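Local coordinates for cell division control protein Cdc48 (Mycobacterium smegmatis, PDB 5E7P) that probably binds and hydrolyses ATP as a member of the AAA ATPase family, with two P-loop ATPase modules in one chain, at residues G265-G270 and R376-E381; P295-L300 and L306-S311; L323-V328 and A350-A355; A330-G335 and P343-I348; S553-K558 and E564-E569. All coordinates share one frame; numbering follows the deposited sequence.

Interaction 1. Residues G265-G270 and R376-E381; sequences GVLVSG and RLRAPE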
# COMPACT_ATOMS: atom_id res chain seq x y z
N GLY A 265 -25.39 3.39 3.52
CA GLY A 265 -24.42 2.49 2.93
C GLY A 265 -23.08 3.19 2.85
O GLY A 265 -22.98 4.28 2.28
N VAL A 266 -22.05 2.57 3.42
CA VAL A 266 -20.74 3.22 3.50
C VAL A 266 -19.62 2.34 2.96
O VAL A 266 -19.50 1.18 3.34
CB VAL A 266 -20.40 3.61 4.96
CG1 VAL A 266 -19.09 4.38 5.01
CG2 VAL A 266 -21.53 4.42 5.58
N LEU A 267 -18.80 2.91 2.08
CA LEU A 267 -17.58 2.25 1.63
C LEU A 267 -16.35 2.89 2.27
O LEU A 267 -16.03 4.04 2.01
CB LEU A 267 -17.46 2.30 0.11
CG LEU A 267 -16.21 1.61 -0.47
CD1 LEU A 267 -16.18 0.12 -0.10
CD2 LEU A 267 -16.12 1.79 -1.98
N VAL A 268 -15.67 2.12 3.12
CA VAL A 268 -14.48 2.61 3.80
C VAL A 268 -13.23 2.16 3.07
O VAL A 268 -13.06 0.96 2.80
CB VAL A 268 -14.43 2.11 5.26
CG1 VAL A 268 -13.14 2.57 5.93
CG2 VAL A 268 -15.65 2.59 6.03
N SER A 269 -12.35 3.10 2.76
CA SER A 269 -11.11 2.80 2.05
C SER A 269 -9.88 3.38 2.75
O SER A 269 -9.98 4.04 3.78
CB SER A 269 -11.18 3.27 0.60
OG SER A 269 -11.50 4.64 0.52
N GLY A 270 -8.71 3.11 2.17
CA GLY A 270 -7.45 3.49 2.78
C GLY A 270 -6.44 2.36 2.67
O GLY A 270 -6.80 1.24 2.33
N ARG A 376 -21.24 -0.39 -9.36
CA ARG A 376 -22.64 -0.37 -8.96
C ARG A 376 -22.81 -0.41 -7.44
O ARG A 376 -23.92 -0.23 -6.94
CB ARG A 376 -23.40 -1.52 -9.62
CG ARG A 376 -23.41 -1.45 -11.14
CD ARG A 376 -23.92 -2.73 -11.78
NE ARG A 376 -23.03 -3.85 -11.53
CZ ARG A 376 -23.28 -5.11 -11.90
NH1 ARG A 376 -24.41 -5.40 -12.53
NH2 ARG A 376 -22.40 -6.06 -11.63
N LEU A 377 -21.72 -0.65 -6.72
CA LEU A 377 -21.74 -0.61 -5.26
C LEU A 377 -21.60 0.83 -4.78
O LEU A 377 -22.20 1.23 -3.79
CB LEU A 377 -20.63 -1.48 -4.66
CG LEU A 377 -20.48 -1.46 -3.13
CD1 LEU A 377 -20.23 -2.85 -2.58
CD2 LEU A 377 -19.36 -0.52 -2.71
N ARG A 378 -20.80 1.60 -5.51
CA ARG A 378 -20.60 3.01 -5.22
C ARG A 378 -21.71 3.81 -5.88
O ARG A 378 -21.48 4.61 -6.78
CB ARG A 378 -19.22 3.45 -5.71
CG ARG A 378 -18.09 2.56 -5.18
CD ARG A 378 -16.75 2.92 -5.80
NE ARG A 378 -16.45 2.14 -7.00
CZ ARG A 378 -15.88 2.64 -8.10
NH1 ARG A 378 -15.57 3.93 -8.17
NH2 ARG A 378 -15.64 1.85 -9.14
N ALA A 379 -22.93 3.56 -5.42
CA ALA A 379 -24.12 4.16 -6.00
C ALA A 379 -25.09 4.47 -4.87
O ALA A 379 -25.02 3.85 -3.81
CB ALA A 379 -24.75 3.20 -7.00
N PRO A 380 -26.00 5.45 -5.08
CA PRO A 380 -26.96 5.86 -4.05
C PRO A 380 -27.78 4.71 -3.46
O PRO A 380 -28.20 4.80 -2.31
CB PRO A 380 -27.88 6.82 -4.80
CG PRO A 380 -27.02 7.40 -5.86
CD PRO A 380 -26.09 6.30 -6.28
N GLU A 381 -28.00 3.65 -4.24
CA GLU A 381 -28.86 2.55 -3.81
C GLU A 381 -28.17 1.59 -2.85
O GLU A 381 -28.83 0.92 -2.05
CB GLU A 381 -29.42 1.78 -5.01
CG GLU A 381 -30.27 2.62 -5.96
CD GLU A 381 -29.44 3.42 -6.94
OE1 GLU A 381 -28.34 2.95 -7.32
OE2 GLU A 381 -29.89 4.52 -7.34
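The flat guanidinium group of Arg378 is not the part that meets Leu267. The stem of the side chain does that. Arg378 CG lies 3.8 Å from Leu267 CD2, and Arg378 CD lies 4.0 Å from the same methyl. The planar end runs on past the leucine to polar partners. Its NH1 forms a salt bridge with Glu569 OE2, which belongs to the second ATPase module, and its NH2 donates to Val373 O. These two bonds should limit rotation of the group. The arginine thus has an apolar stem on the strand and a charged end at the junction of the two modules.

Leu377 is the second partner of Leu267. Its CD2 comes within 4.0 Å of Leu267 CD2 and 4.2 Å of Leu267 CD1, and the two leucines cross at about a right angle. In Leu267, CG is anti to the backbone N (chi1 -179°), and both methyls reach the loop. Arg378 is the centre of an inverse gamma turn, with a weak bond of 2.9 Å from Ala379 N to Leu377 O. At this turn two successive residues, Leu377 and Arg378, meet the same leucine.

By its place before strand 385-388, the loop probably corresponds to part of the second region of homology of AAA ATPases. Strand 265-269 leads straight into the P-loop that holds ADP. It lies between strands 361-366 and 385-388 and pairs with both. Helix 276-283 packs on Val268, while Leu377 also touches Leu332 in the loop before helix 344-356.

Interaction 2. Residues P295-L300 and L306-S311; sequences PEVGAL and LRSVTS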
# COMPACT_ATOMS: atom_id res chain seq x y z
N PRO A 295 -13.03 -11.95 0.92
CA PRO A 295 -12.19 -12.92 0.21
C PRO A 295 -12.68 -14.36 0.33
O PRO A 295 -12.66 -15.08 -0.67
CB PRO A 295 -10.83 -12.76 0.90
CG PRO A 295 -10.83 -11.38 1.41
CD PRO A 295 -12.24 -11.12 1.85
N GLU A 296 -13.09 -14.78 1.52
CA GLU A 296 -13.58 -16.15 1.71
C GLU A 296 -14.83 -16.43 0.88
O GLU A 296 -14.96 -17.49 0.27
CB GLU A 296 -13.86 -16.44 3.19
CG GLU A 296 -12.62 -16.80 3.99
CD GLU A 296 -12.96 -17.27 5.40
OE1 GLU A 296 -14.13 -17.62 5.65
OE2 GLU A 296 -12.05 -17.27 6.26
N VAL A 297 -15.75 -15.46 0.86
CA VAL A 297 -16.97 -15.59 0.08
C VAL A 297 -16.67 -15.52 -1.42
O VAL A 297 -17.19 -16.31 -2.20
CB VAL A 297 -18.00 -14.52 0.45
CG1 VAL A 297 -19.29 -14.74 -0.33
CG2 VAL A 297 -18.27 -14.55 1.94
N GLY A 298 -15.81 -14.58 -1.80
CA GLY A 298 -15.42 -14.41 -3.19
C GLY A 298 -14.76 -15.64 -3.80
O GLY A 298 -14.79 -15.83 -5.02
N ALA A 299 -14.18 -16.48 -2.95
CA ALA A 299 -13.49 -17.69 -3.40
C ALA A 299 -14.44 -18.86 -3.61
O ALA A 299 -14.10 -19.83 -4.28
CB ALA A 299 -12.40 -18.07 -2.41
N LEU A 300 -15.63 -18.77 -3.02
CA LEU A 300 -16.63 -19.82 -3.15
C LEU A 300 -17.08 -19.99 -4.59
O LEU A 300 -16.96 -19.07 -5.40
CB LEU A 300 -17.86 -19.51 -2.28
CG LEU A 300 -17.67 -19.52 -0.76
CD1 LEU A 300 -18.97 -19.12 -0.08
CD2 LEU A 300 -17.21 -20.89 -0.30
N LEU A 306 -23.52 -16.74 -4.06
CA LEU A 306 -24.78 -16.01 -4.02
C LEU A 306 -25.61 -16.38 -2.80
O LEU A 306 -26.23 -15.52 -2.17
CB LEU A 306 -25.58 -16.26 -5.30
CG LEU A 306 -26.94 -15.57 -5.39
CD1 LEU A 306 -26.78 -14.06 -5.29
CD2 LEU A 306 -27.65 -15.96 -6.68
N ARG A 307 -25.62 -17.67 -2.47
CA ARG A 307 -26.38 -18.17 -1.33
C ARG A 307 -25.85 -17.60 -0.02
O ARG A 307 -26.62 -17.28 0.89
CB ARG A 307 -26.35 -19.70 -1.27
CG ARG A 307 -27.09 -20.29 -0.08
CD ARG A 307 -26.40 -21.53 0.44
NE ARG A 307 -24.95 -21.34 0.53
CZ ARG A 307 -24.33 -20.70 1.52
NH1 ARG A 307 -23.01 -20.58 1.50
NH2 ARG A 307 -25.03 -20.19 2.53
N SER A 308 -24.53 -17.47 0.07
CA SER A 308 -23.89 -16.94 1.27
C SER A 308 -24.29 -15.49 1.53
O SER A 308 -24.60 -15.11 2.66
CB SER A 308 -22.37 -17.07 1.15
OG SER A 308 -21.74 -16.81 2.40
N VAL A 309 -24.28 -14.68 0.47
CA VAL A 309 -24.69 -13.28 0.55
C VAL A 309 -26.17 -13.18 0.89
O VAL A 309 -26.58 -12.34 1.69
CB VAL A 309 -24.41 -12.55 -0.79
CG1 VAL A 309 -25.03 -11.16 -0.78
CG2 VAL A 309 -22.92 -12.47 -1.05
N THR A 310 -26.97 -14.06 0.29
CA THR A 310 -28.41 -14.10 0.51
C THR A 310 -28.74 -14.46 1.95
O THR A 310 -29.64 -13.89 2.56
CB THR A 310 -29.07 -15.13 -0.44
OG1 THR A 310 -28.75 -14.80 -1.80
CG2 THR A 310 -30.59 -15.15 -0.26
N SER A 311 -27.99 -15.41 2.50
CA SER A 311 -28.18 -15.85 3.87
C SER A 311 -27.81 -14.74 4.85
O SER A 311 -28.46 -14.56 5.88
CB SER A 311 -27.35 -17.11 4.15
OG SER A 311 -27.39 -17.47 5.51
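Val297 points from helix 294-299 toward helix 302-319, and its two methyls land on different atoms. From CB, the branch CG1 stands anti to the backbone N (chi1 -177°). It meets Ser308 CB at 4.1 Å and Val309 CG2 at 4.3 Å. The branch CG2 turns the other way, to 4.2 Å from Ser308 OG. That approach is packing alone, since the hydroxyl gives its hydrogen bond to Gly213 O. Leu300 comes to the same serine one turn further on. Its CD1 lies 4.2 Å from Ser308 CB, so the small side chain of Ser308 receives both apolar residues.

The two helices make up the connection from strand 289-293 to strand 321-326. These strands are parallel neighbours in the central sheet of the first ATPase module, so this is a beta-alpha-beta crossover whose helical part is split in two. A short turn joins the helices. Val297 also touches Leu331 of the following loop, and Val309 touches Ile348 of helix 344-356.

Within helix 302-319, Thr310 OG1 donates to Leu306 O at 2.6 Å. It approaches from above the carbonyl plane, 40° out of it. Thr310 N reaches the same oxygen from the opposite face at 3.0 Å, so one carbonyl accepts two bonds from one residue.

Interaction 3. Residues L323-V328 and A350-A355; sequences LFIADV and AELRKA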
# COMPACT_ATOMS: atom_id res chain seq x y z
N LEU A 323 -24.82 -4.86 8.39
CA LEU A 323 -24.22 -5.86 7.51
C LEU A 323 -22.84 -5.36 7.11
O LEU A 323 -22.70 -4.31 6.48
CB LEU A 323 -25.08 -6.08 6.26
CG LEU A 323 -24.56 -7.14 5.27
CD1 LEU A 323 -24.62 -8.54 5.88
CD2 LEU A 323 -25.32 -7.10 3.96
N PHE A 324 -21.81 -6.11 7.48
CA PHE A 324 -20.43 -5.70 7.22
C PHE A 324 -19.68 -6.72 6.36
O PHE A 324 -19.57 -7.89 6.71
CB PHE A 324 -19.69 -5.45 8.54
CG PHE A 324 -18.21 -5.24 8.38
CD1 PHE A 324 -17.70 -4.40 7.40
CD2 PHE A 324 -17.31 -5.89 9.22
CE1 PHE A 324 -16.34 -4.21 7.25
CE2 PHE A 324 -15.94 -5.71 9.08
CZ PHE A 324 -15.46 -4.87 8.09
N ILE A 325 -19.17 -6.25 5.23
CA ILE A 325 -18.33 -7.07 4.37
C ILE A 325 -16.92 -6.51 4.30
O ILE A 325 -16.67 -5.47 3.68
CB ILE A 325 -18.91 -7.20 2.94
CG1 ILE A 325 -20.31 -7.83 2.98
CG2 ILE A 325 -18.00 -8.05 2.08
CD1 ILE A 325 -20.96 -7.95 1.63
N ALA A 326 -15.99 -7.19 4.96
CA ALA A 326 -14.59 -6.78 4.96
C ALA A 326 -13.95 -7.11 3.62
O ALA A 326 -14.04 -8.24 3.14
CB ALA A 326 -13.84 -7.46 6.09
N ASP A 327 -13.31 -6.11 3.01
CA ASP A 327 -12.61 -6.27 1.74
C ASP A 327 -13.54 -6.80 0.64
O ASP A 327 -13.36 -7.90 0.12
CB ASP A 327 -11.37 -7.15 1.92
CG ASP A 327 -10.43 -6.61 2.99
OD1 ASP A 327 -9.70 -5.63 2.71
OD2 ASP A 327 -10.43 -7.16 4.11
N VAL A 328 -14.52 -5.98 0.30
CA VAL A 328 -15.58 -6.34 -0.64
C VAL A 328 -15.07 -6.37 -2.08
O VAL A 328 -15.75 -6.86 -2.98
CB VAL A 328 -16.78 -5.37 -0.50
CG1 VAL A 328 -16.43 -4.00 -1.06
CG2 VAL A 328 -18.04 -5.93 -1.16
N ALA A 350 -28.24 -7.01 -5.86
CA ALA A 350 -29.67 -6.94 -5.61
C ALA A 350 -30.00 -7.29 -4.16
O ALA A 350 -30.91 -6.72 -3.57
CB ALA A 350 -30.42 -7.85 -6.56
N GLU A 351 -29.25 -8.24 -3.60
CA GLU A 351 -29.41 -8.61 -2.20
C GLU A 351 -28.96 -7.49 -1.26
O GLU A 351 -29.66 -7.17 -0.30
CB GLU A 351 -28.65 -9.90 -1.89
CG GLU A 351 -29.34 -11.16 -2.38
CD GLU A 351 -30.71 -11.36 -1.75
OE1 GLU A 351 -30.82 -11.28 -0.50
OE2 GLU A 351 -31.69 -11.58 -2.50
N LEU A 352 -27.80 -6.90 -1.55
CA LEU A 352 -27.29 -5.78 -0.77
C LEU A 352 -28.26 -4.60 -0.82
O LEU A 352 -28.55 -3.98 0.19
CB LEU A 352 -25.92 -5.33 -1.28
CG LEU A 352 -24.74 -6.29 -1.19
CD1 LEU A 352 -23.45 -5.59 -1.63
CD2 LEU A 352 -24.60 -6.87 0.21
N ARG A 353 -28.75 -4.31 -2.03
CA ARG A 353 -29.71 -3.22 -2.24
C ARG A 353 -30.98 -3.44 -1.41
O ARG A 353 -31.55 -2.50 -0.85
CB ARG A 353 -30.04 -3.11 -3.73
CG ARG A 353 -30.74 -1.83 -4.12
CD ARG A 353 -30.89 -1.72 -5.63
NE ARG A 353 -29.61 -1.77 -6.32
CZ ARG A 353 -29.23 -2.75 -7.12
NH1 ARG A 353 -30.04 -3.77 -7.36
NH2 ARG A 353 -28.03 -2.71 -7.71
N LYS A 354 -31.40 -4.70 -1.34
CA LYS A 354 -32.54 -5.09 -0.51
C LYS A 354 -32.26 -4.83 0.96
O LYS A 354 -33.14 -4.41 1.72
CB LYS A 354 -32.87 -6.57 -0.74
CG LYS A 354 -33.76 -7.20 0.32
CD LYS A 354 -33.90 -8.69 0.09
CE LYS A 354 -34.54 -9.38 1.29
NZ LYS A 354 -35.90 -8.87 1.58
N ALA A 355 -31.01 -5.07 1.37
CA ALA A 355 -30.61 -4.84 2.76
C ALA A 355 -30.60 -3.36 3.11
O ALA A 355 -31.11 -2.96 4.16
CB ALA A 355 -29.24 -5.47 3.02
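Leu323 and Ile325 of strand 321-326 meet Leu352 of helix 344-356. Strand, helix and the next strand, 361-366, form a beta-alpha-beta unit of the first ATPase module. The helix lies on one face of the central sheet. Its direction makes an angle of 141° with that of the strand, and the two short axes are 11.1 Å apart at their closest.

The first shell is all methyl groups. Leu352 CD2 does most of the touching from the helix. It lies 3.8 Å from Leu323 CD2 and 4.1 Å from Ile325 CD1, so one methyl meets two strand residues, Leu323 and Ile325, on the same side of the strand. Leu323 crosses Leu352 at about a right angle. Ala355, one turn on, adds its CB at 4.3 Å from Leu323 CD2. The extended Ile325 side chain, with CG1 anti to the carbonyl carbon (chi1 -59°), carries CD1 out to the helix.

Further out, Phe363 of strand 361-366 touches both Leu323 and Leu352. Val290 and Leu292 of strand 289-293 flank Leu323 and Ile325 respectively. Helix 302-319 adds Ala312 against Leu323 and Val313 against Ala355. The strand itself is fixed by backbone bonds to both neighbouring strands. Its end is where the Walker B motif lies in AAA ATPases, and there Asp327 N is bonded to Thr366 OG1. On the other face of the sheet, the Phe324 ring has Ala326 N 3.8 Å above its plane, offset toward the rim.

Interaction 4. Residues A330-G335 and P343-I348; sequences ALLPAG and PVATLI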
# COMPACT_ATOMS: atom_id res chain seq x y z
N ALA A 330 -12.80 -8.20 -3.23
CA ALA A 330 -12.59 -9.59 -3.58
C ALA A 330 -13.92 -10.26 -3.93
O ALA A 330 -13.96 -11.21 -4.72
CB ALA A 330 -11.91 -10.33 -2.44
N LEU A 331 -15.00 -9.76 -3.35
CA LEU A 331 -16.34 -10.28 -3.61
C LEU A 331 -17.00 -9.58 -4.80
O LEU A 331 -17.69 -10.21 -5.59
CB LEU A 331 -17.22 -10.14 -2.36
CG LEU A 331 -18.72 -10.42 -2.50
CD1 LEU A 331 -18.98 -11.86 -2.89
CD2 LEU A 331 -19.44 -10.07 -1.20
N LEU A 332 -16.79 -8.27 -4.91
CA LEU A 332 -17.34 -7.50 -6.03
C LEU A 332 -16.26 -6.72 -6.78
O LEU A 332 -16.21 -5.49 -6.68
CB LEU A 332 -18.43 -6.55 -5.54
CG LEU A 332 -19.74 -7.18 -5.04
CD1 LEU A 332 -20.66 -6.12 -4.47
CD2 LEU A 332 -20.43 -7.92 -6.17
N PRO A 333 -15.42 -7.42 -7.55
CA PRO A 333 -14.32 -6.78 -8.28
C PRO A 333 -14.84 -5.83 -9.35
O PRO A 333 -15.88 -6.09 -9.94
CB PRO A 333 -13.59 -7.96 -8.94
CG PRO A 333 -14.15 -9.20 -8.28
CD PRO A 333 -15.54 -8.85 -7.87
N ALA A 334 -14.11 -4.75 -9.61
CA ALA A 334 -14.56 -3.74 -10.56
C ALA A 334 -14.56 -4.24 -12.00
O ALA A 334 -15.46 -3.90 -12.77
CB ALA A 334 -13.71 -2.49 -10.44
N GLY A 335 -13.56 -5.02 -12.37
CA GLY A 335 -13.47 -5.56 -13.71
C GLY A 335 -12.79 -4.62 -14.70
O GLY A 335 -12.90 -3.41 -14.59
N PRO A 343 -21.91 -12.30 -14.01
CA PRO A 343 -23.37 -12.14 -13.92
C PRO A 343 -23.89 -12.26 -12.49
O PRO A 343 -24.91 -11.64 -12.16
CB PRO A 343 -23.90 -13.31 -14.76
CG PRO A 343 -22.82 -13.59 -15.74
CD PRO A 343 -21.53 -13.33 -15.00
N VAL A 344 -23.20 -13.03 -11.67
CA VAL A 344 -23.61 -13.23 -10.28
C VAL A 344 -23.56 -11.92 -9.48
O VAL A 344 -24.28 -11.77 -8.49
CB VAL A 344 -22.73 -14.30 -9.59
CG1 VAL A 344 -21.31 -13.79 -9.39
CG2 VAL A 344 -23.34 -14.73 -8.26
N ALA A 345 -22.72 -10.99 -9.91
CA ALA A 345 -22.57 -9.72 -9.21
C ALA A 345 -23.87 -8.93 -9.21
O ALA A 345 -24.18 -8.23 -8.25
CB ALA A 345 -21.44 -8.89 -9.82
N THR A 346 -24.63 -9.06 -10.30
CA THR A 346 -25.92 -8.38 -10.40
C THR A 346 -26.88 -8.86 -9.32
O THR A 346 -27.57 -8.05 -8.69
CB THR A 346 -26.56 -8.58 -11.79
OG1 THR A 346 -25.80 -7.85 -12.77
CG2 THR A 346 -28.00 -8.07 -11.80
N LEU A 347 -26.91 -10.17 -9.09
CA LEU A 347 -27.78 -10.75 -8.07
C LEU A 347 -27.28 -10.46 -6.66
O LEU A 347 -28.07 -10.24 -5.74
CB LEU A 347 -27.94 -12.25 -8.28
CG LEU A 347 -28.69 -12.66 -9.55
CD1 LEU A 347 -28.84 -14.17 -9.63
CD2 LEU A 347 -30.05 -11.98 -9.61
N ILE A 348 -25.96 -10.45 -6.49
CA ILE A 348 -25.36 -10.13 -5.21
C ILE A 348 -25.69 -8.68 -4.83
O ILE A 348 -26.05 -8.40 -3.69
CB ILE A 348 -23.84 -10.34 -5.21
CG1 ILE A 348 -23.52 -11.82 -5.41
CG2 ILE A 348 -23.23 -9.86 -3.91
CD1 ILE A 348 -22.04 -12.13 -5.45
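The loop between strand 321-326 and helix 344-356 folds back on the helix it leads to, with Leu331 and Leu332 against Ala345 and Ile348. It is the first connection of a beta-alpha-beta unit in the first ATPase module. The contact packs that loop on the N-terminal part of the helix. It lies away from the nucleotide.

Ile348 is met on two branches. Its CD1 comes to 4.0 Å from Leu331 CD1, and the two side chains cross at a slant. Its CG2 comes to 4.1 Å from Leu332 CD2. Here the side chains run past each other in opposite directions. With chi1 at -64°, CG2 stands anti to the backbone N and CG1 anti to the carbonyl carbon, and the two branches part toward the two leucines. Leu332 CD2 has a second partner in Ala345 CB, at 3.9 Å. This methyl thus touches two helix residues three apart, which stand on the same side of the helix.

Other parts of the fold close round the leucines. Leu331 touches Arg305 of helix 302-319. Leu332 touches Leu349 and Leu352 further along its own partner helix. Backbone bonds between Leu332 and Asp374 and between Ala334 and Asn372 tie the loop to the chain beyond strand 361-366. Ile348 is held in its turn of helix by the bond from its N to Val344 O, at 2.9 Å.

Interaction 5. Residues S553-K558 and E564-E569; sequences SELMDK and EKAVRE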
# COMPACT_ATOMS: atom_id res chain seq x y z
N SER A 553 -6.02 9.17 -17.34
CA SER A 553 -6.31 8.17 -18.37
C SER A 553 -7.22 7.06 -17.86
O SER A 553 -8.22 6.72 -18.49
CB SER A 553 -5.01 7.57 -18.91
OG SER A 553 -4.21 8.55 -19.54
N GLU A 554 -6.86 6.49 -16.71
CA GLU A 554 -7.54 5.32 -16.17
C GLU A 554 -9.00 5.60 -15.81
O GLU A 554 -9.88 4.79 -16.09
CB GLU A 554 -6.79 4.77 -14.96
CG GLU A 554 -5.32 4.49 -15.23
CD GLU A 554 -4.68 3.67 -14.13
OE1 GLU A 554 -5.40 3.24 -13.21
OE2 GLU A 554 -3.45 3.46 -14.19
N LEU A 555 -9.24 6.74 -15.17
CA LEU A 555 -10.60 7.12 -14.79
C LEU A 555 -11.49 7.30 -16.03
O LEU A 555 -12.68 6.97 -16.00
CB LEU A 555 -10.58 8.40 -13.95
CG LEU A 555 -11.91 8.98 -13.48
CD1 LEU A 555 -11.81 9.47 -12.04
CD2 LEU A 555 -12.35 10.12 -14.38
N MET A 556 -10.90 7.81 -17.10
CA MET A 556 -11.65 8.11 -18.32
C MET A 556 -11.83 6.89 -19.22
O MET A 556 -12.92 6.63 -19.72
CB MET A 556 -10.97 9.24 -19.09
CG MET A 556 -11.01 10.59 -18.39
SD MET A 556 -12.63 11.38 -18.44
CE MET A 556 -12.71 11.87 -20.16
N ASP A 557 -10.75 6.13 -19.41
CA ASP A 557 -10.74 5.08 -20.42
C ASP A 557 -10.87 3.66 -19.87
O ASP A 557 -11.52 2.81 -20.48
CB ASP A 557 -9.48 5.19 -21.28
CG ASP A 557 -9.30 6.58 -21.88
OD1 ASP A 557 -10.32 7.23 -22.17
OD2 ASP A 557 -8.14 7.00 -22.06
N LYS A 558 -10.24 3.39 -18.73
CA LYS A 558 -10.15 2.03 -18.22
C LYS A 558 -11.28 1.62 -17.28
O LYS A 558 -11.72 0.46 -17.28
CB LYS A 558 -8.80 1.80 -17.53
CG LYS A 558 -7.60 1.86 -18.47
CD LYS A 558 -6.30 1.62 -17.72
CE LYS A 558 -5.10 1.63 -18.66
NZ LYS A 558 -3.82 1.40 -17.93
N GLU A 564 -18.07 10.77 -14.98
CA GLU A 564 -18.58 11.98 -14.34
C GLU A 564 -18.91 11.72 -12.87
O GLU A 564 -18.65 12.56 -12.01
CB GLU A 564 -19.80 12.51 -15.09
CG GLU A 564 -20.29 13.88 -14.64
CD GLU A 564 -21.24 13.81 -13.46
OE1 GLU A 564 -21.85 12.73 -13.25
OE2 GLU A 564 -21.39 14.83 -12.75
N LYS A 565 -19.48 10.55 -12.59
CA LYS A 565 -19.82 10.18 -11.22
C LYS A 565 -18.57 9.78 -10.43
O LYS A 565 -18.55 9.90 -9.20
CB LYS A 565 -20.85 9.05 -11.20
CG LYS A 565 -22.23 9.48 -11.65
CD LYS A 565 -23.18 8.30 -11.77
CE LYS A 565 -24.54 8.73 -12.29
NZ LYS A 565 -25.45 7.57 -12.48
N ALA A 566 -17.55 9.32 -11.13
CA ALA A 566 -16.29 8.97 -10.48
C ALA A 566 -15.62 10.23 -9.93
O ALA A 566 -14.96 10.20 -8.90
CB ALA A 566 -15.36 8.26 -11.46
N VAL A 567 -15.81 11.34 -10.64
CA VAL A 567 -15.26 12.63 -10.22
C VAL A 567 -15.94 13.09 -8.93
O VAL A 567 -15.27 13.39 -7.94
CB VAL A 567 -15.44 13.71 -11.30
CG1 VAL A 567 -15.14 15.09 -10.73
CG2 VAL A 567 -14.55 13.41 -12.50
N ARG A 568 -17.27 13.16 -8.95
CA ARG A 568 -18.04 13.58 -7.79
C ARG A 568 -17.79 12.65 -6.61
O ARG A 568 -17.73 13.10 -5.46
CB ARG A 568 -19.53 13.65 -8.12
CG ARG A 568 -19.89 14.74 -9.12
CD ARG A 568 -21.40 14.95 -9.22
NE ARG A 568 -22.09 13.80 -9.80
CZ ARG A 568 -22.94 13.03 -9.13
NH1 ARG A 568 -23.20 13.27 -7.86
NH2 ARG A 568 -23.52 12.00 -9.74
N GLU A 569 -17.64 11.36 -6.89
CA GLU A 569 -17.34 10.38 -5.86
C GLU A 569 -16.01 10.68 -5.19
O GLU A 569 -15.92 10.75 -3.96
CB GLU A 569 -17.30 8.98 -6.48
CG GLU A 569 -16.80 7.90 -5.54
CD GLU A 569 -16.64 6.56 -6.23
OE1 GLU A 569 -17.41 6.28 -7.17
OE2 GLU A 569 -15.74 5.80 -5.84
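Apolar packing carries the contact, and Leu555 makes all of it from helix 552-558. Its CG is anti to the backbone N (chi1 178°), which carries the end of the side chain toward helix 563-576. The two methyls there meet different residues. CD1 rests on Ala566 CB at 3.8 Å, with CG behind it at 4.1 Å from the same carbon. CD2 reaches Val567 CG2 at 4.4 Å. Ala566 also touches Trp559, and Val567 touches Val606 of helix 602-617.

The two helices fill the connection from strand 546-551 to strand 580-585 in the parallel sheet of the second ATPase module. With those strands they form a beta-alpha-beta crossover whose helical part is broken. In hexameric relatives such as p97 the loop at this break lines the central pore, and Trp559 probably belongs to the equivalent loop here. A wider pi-type turn at 554-558 comes just before it.

Charged and polar bonds are made within and beside the helices, not between the packed side chains. Within helix 563-576, Arg568 NE makes a salt bridge with Glu564 OE2 at 3.2 Å, with an N-H...O angle of 136°. The oxygen is met on its syn side, but 29° out of the carboxylate plane. The same OE2 is hydrogen-bonded to Ser609 OG, so it has two partners. Across the break, Leu555 O is hydrogen-bonded to Ser563 OG.

All five contacts are mainly buried and apolar. Interactions 1 and 3 are at the central sheet of the first ATPase module, and Val328 of interaction 3 touches both leucines of interaction 1. Interactions 3 and 4 share helix 344-356, and Ile325 meets Leu331 between them. Interaction 2 lies where helix 302-319 packs beside that helix, and it touches both. Interaction 5 is the counterpart of interaction 2 in the second module: each joins two successive helices of the same crossover. It stands apart from interactions 2, 3 and 4. Interaction 1 alone touches it, by a charged pair rather than by methyl groups.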